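Local coordinates for uncharacterized protein (Pyrococcus horikoshii, PDB 1ZJJ) that is uncharacterized but probably acts as a magnesium-dependent phosphatase of the haloacid dehalogenase superfamily, at residues I65-G70 with Y193-E198. Numbering follows the deposited sequence.
Sequences IIITSG and YEVVRE
Ile67 is the one residue of 65-70 that touches 193-198, and it does so with both of its branches. Its CG2 methyl lies 3.9 Å from CG1 of Val195, and CD1 reaches the same methyl at 4.1 Å, so a single valine branch touches both ends of the isoleucine. The two side chains run past each other in opposite directions rather than meeting end on. Ile67 has CG2 anti to its backbone N and CG1 anti to the carbonyl carbon (chi1 -54°), and the extended chi2 of 171° carries CD1 on to a looser contact, 4.5 Å from CG2 of Val196. All three residues are buried and the contact is purely apolar; no hydrogen bond crosses it, and the backbones stay well apart, with 8.2 Å between the CA atoms of Ile67 and Val196. Further round the helix, NE of Arg197 donates to OH of Tyr193 at 3.2 Å, the hydroxyl lying 23° out of the guanidinium plane. Glu194 ties the helix to helix 69-80 through a salt bridge to Lys79 and a hydrogen bond to His80. The arrangement is helix-on-sheet packing in the Rossmann-like HAD core: strand 66-68, an edge strand of the parallel sheet within this chain, pairs with strand 36-40, whose Leu39 touches Ile67 and Val196, while helix 190-199 also rests on Leu205 of strand 204-209.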
ATOM      1  N   ILE B  65     -17.238  24.120 -14.116  1.00 20.49           N
ATOM      2  CA  ILE B  65     -16.216  23.651 -15.043  1.00 20.21           C
ATOM      3  C   ILE B  65     -15.034  23.033 -14.297  1.00 18.62           C
ATOM      4  O   ILE B  65     -13.986  22.773 -14.884  1.00 20.57           O
ATOM      5  CB  ILE B  65     -15.727  24.787 -15.995  1.00 22.75           C
ATOM      6  CG1 ILE B  65     -15.198  25.981 -15.200  1.00 24.64           C
ATOM      7  CG2 ILE B  65     -16.864  25.222 -16.899  1.00 24.35           C
ATOM      8  CD1 ILE B  65     -13.793  25.812 -14.688  1.00 23.93           C
ATOM      9  N   ILE B  66     -15.211  22.803 -12.999  1.00 18.69           N
ATOM     10  CA  ILE B  66     -14.172  22.189 -12.170  1.00 17.81           C
ATOM     11  C   ILE B  66     -14.500  20.709 -11.966  1.00 18.92           C
ATOM     12  O   ILE B  66     -15.459  20.366 -11.273  1.00 20.26           O
ATOM     13  CB  ILE B  66     -14.070  22.854 -10.777  1.00 17.78           C
ATOM     14  CG1 ILE B  66     -13.707  24.334 -10.930  1.00 16.18           C
ATOM     15  CG2 ILE B  66     -13.021  22.124  -9.922  1.00 16.63           C
ATOM     16  CD1 ILE B  66     -13.609  25.096  -9.610  1.00 13.47           C
ATOM     17  N   ILE B  67     -13.703  19.836 -12.572  1.00 19.45           N
ATOM     18  CA  ILE B  67     -13.918  18.397 -12.464  1.00 19.37           C
ATOM     19  C   ILE B  67     -12.892  17.764 -11.537  1.00 19.49           C
ATOM     20  O   ILE B  67     -11.689  17.828 -11.787  1.00 17.84           O
ATOM     21  CB  ILE B  67     -13.809  17.722 -13.843  1.00 20.35           C
ATOM     22  CG1 ILE B  67     -14.762  18.403 -14.823  1.00 19.04           C
ATOM     23  CG2 ILE B  67     -14.121  16.232 -13.726  1.00 23.01           C
ATOM     24  CD1 ILE B  67     -14.570  17.956 -16.246  1.00 21.02           C
ATOM     25  N   THR B  68     -13.382  17.156 -10.464  1.00 16.82           N
ATOM     26  CA  THR B  68     -12.527  16.494  -9.491  1.00 16.83           C
ATOM     27  C   THR B  68     -12.657  14.990  -9.711  1.00 17.03           C
ATOM     28  O   THR B  68     -13.641  14.525 -10.300  1.00 16.35           O
ATOM     29  CB  THR B  68     -12.974  16.808  -8.056  1.00 17.48           C
ATOM     30  OG1 THR B  68     -14.311  16.324  -7.863  1.00 19.15           O
ATOM     31  CG2 THR B  68     -12.949  18.314  -7.802  1.00 19.73           C
ATOM     32  N   SER B  69     -11.684  14.222  -9.238  1.00 15.18           N
ATOM     33  CA  SER B  69     -11.767  12.779  -9.408  1.00 15.01           C
ATOM     34  C   SER B  69     -13.014  12.266  -8.687  1.00 13.77           C
ATOM     35  O   SER B  69     -13.619  11.292  -9.109  1.00 13.56           O
ATOM     36  CB  SER B  69     -10.507  12.087  -8.872  1.00 14.06           C
ATOM     37  OG  SER B  69     -10.310  12.316  -7.492  1.00 13.63           O
ATOM     38  N   GLY B  70     -13.393  12.943  -7.606  1.00 15.57           N
ATOM     39  CA  GLY B  70     -14.572  12.539  -6.854  1.00 15.50           C
ATOM     40  C   GLY B  70     -15.835  12.677  -7.682  1.00 14.05           C
ATOM     41  O   GLY B  70     -16.713  11.816  -7.649  1.00 17.42           O
ATOM     42  N   TYR B 193     -11.557  10.631 -18.836  1.00 20.47           N
ATOM     43  CA  TYR B 193     -11.700  11.129 -20.201  1.00 21.22           C
ATOM     44  C   TYR B 193     -13.170  11.101 -20.588  1.00 20.57           C
ATOM     45  O   TYR B 193     -13.663  12.000 -21.262  1.00 20.47           O
ATOM     46  CB  TYR B 193     -10.905  10.267 -21.186  1.00 22.27           C
ATOM     47  CG  TYR B 193     -10.991  10.760 -22.618  1.00 25.45           C
ATOM     48  CD1 TYR B 193     -10.368  11.947 -23.005  1.00 24.48           C
ATOM     49  CD2 TYR B 193     -11.725  10.059 -23.574  1.00 26.24           C
ATOM     50  CE1 TYR B 193     -10.477  12.425 -24.307  1.00 26.67           C
ATOM     51  CE2 TYR B 193     -11.838  10.527 -24.882  1.00 27.39           C
ATOM     52  CZ  TYR B 193     -11.216  11.711 -25.240  1.00 25.79           C
ATOM     53  OH  TYR B 193     -11.354  12.196 -26.517  1.00 27.13           O
ATOM     54  N   GLU B 194     -13.868  10.056 -20.157  1.00 21.68           N
ATOM     55  CA  GLU B 194     -15.283   9.927 -20.462  1.00 21.66           C
ATOM     56  C   GLU B 194     -16.031  11.134 -19.919  1.00 20.82           C
ATOM     57  O   GLU B 194     -16.945  11.641 -20.560  1.00 19.79           O
ATOM     58  CB  GLU B 194     -15.845   8.631 -19.867  1.00 22.21           C
ATOM     59  CG  GLU B 194     -17.344   8.492 -20.021  1.00 25.17           C
ATOM     60  CD  GLU B 194     -17.849   7.112 -19.640  1.00 27.07           C
ATOM     61  OE1 GLU B 194     -17.421   6.582 -18.596  1.00 26.62           O
ATOM     62  OE2 GLU B 194     -18.685   6.561 -20.384  1.00 29.46           O
ATOM     63  N   VAL B 195     -15.635  11.605 -18.741  1.00 19.60           N
ATOM     64  CA  VAL B 195     -16.288  12.773 -18.151  1.00 21.35           C
ATOM     65  C   VAL B 195     -16.003  14.060 -18.929  1.00 20.40           C
ATOM     66  O   VAL B 195     -16.903  14.862 -19.166  1.00 21.46           O
ATOM     67  CB  VAL B 195     -15.871  12.960 -16.676  1.00 20.86           C
ATOM     68  CG1 VAL B 195     -16.412  14.274 -16.144  1.00 21.60           C
ATOM     69  CG2 VAL B 195     -16.418  11.808 -15.846  1.00 19.50           C
ATOM     70  N   VAL B 196     -14.749  14.254 -19.321  1.00 21.08           N
ATOM     71  CA  VAL B 196     -14.363  15.435 -20.093  1.00 20.81           C
ATOM     72  C   VAL B 196     -15.128  15.453 -21.414  1.00 22.27           C
ATOM     73  O   VAL B 196     -15.664  16.477 -21.822  1.00 22.30           O
ATOM     74  CB  VAL B 196     -12.838  15.432 -20.394  1.00 18.98           C
ATOM     75  CG1 VAL B 196     -12.501  16.513 -21.417  1.00 17.52           C
ATOM     76  CG2 VAL B 196     -12.047  15.661 -19.109  1.00 18.97           C
ATOM     77  N   ARG B 197     -15.172  14.300 -22.072  1.00 24.31           N
ATOM     78  CA  ARG B 197     -15.848  14.154 -23.356  1.00 26.55           C
ATOM     79  C   ARG B 197     -17.324  14.465 -23.317  1.00 28.77           C
ATOM     80  O   ARG B 197     -17.888  15.022 -24.256  1.00 30.34           O
ATOM     81  CB  ARG B 197     -15.669  12.735 -23.885  1.00 27.17           C
ATOM     82  CG  ARG B 197     -14.689  12.670 -25.005  1.00 27.85           C
ATOM     83  CD  ARG B 197     -15.113  13.638 -26.078  1.00 29.01           C
ATOM     84  NE  ARG B 197     -14.036  13.887 -27.015  1.00 30.39           N
ATOM     85  CZ  ARG B 197     -13.881  15.003 -27.710  1.00 30.65           C
ATOM     86  NH1 ARG B 197     -14.731  16.011 -27.588  1.00 31.18           N
ATOM     87  NH2 ARG B 197     -12.865  15.088 -28.541  1.00 30.30           N
ATOM     88  N   GLU B 198     -17.941  14.052 -22.225  1.00 29.30           N
ATOM     89  CA  GLU B 198     -19.353  14.250 -21.979  1.00 29.68           C
ATOM     90  C   GLU B 198     -19.654  15.751 -21.884  1.00 29.39           C
ATOM     91  O   GLU B 198     -20.698  16.221 -22.333  1.00 28.32           O
ATOM     92  CB  GLU B 198     -19.709  13.504 -20.670  1.00 32.78           C
ATOM     93  CG  GLU B 198     -20.993  13.904 -19.963  1.00 37.70           C
ATOM     94  CD  GLU B 198     -22.220  13.696 -20.800  1.00 41.30           C
ATOM     95  OE1 GLU B 198     -22.207  12.824 -21.691  1.00 42.08           O
ATOM     96  OE2 GLU B 198     -23.210  14.420 -20.566  1.00 45.39           O
TER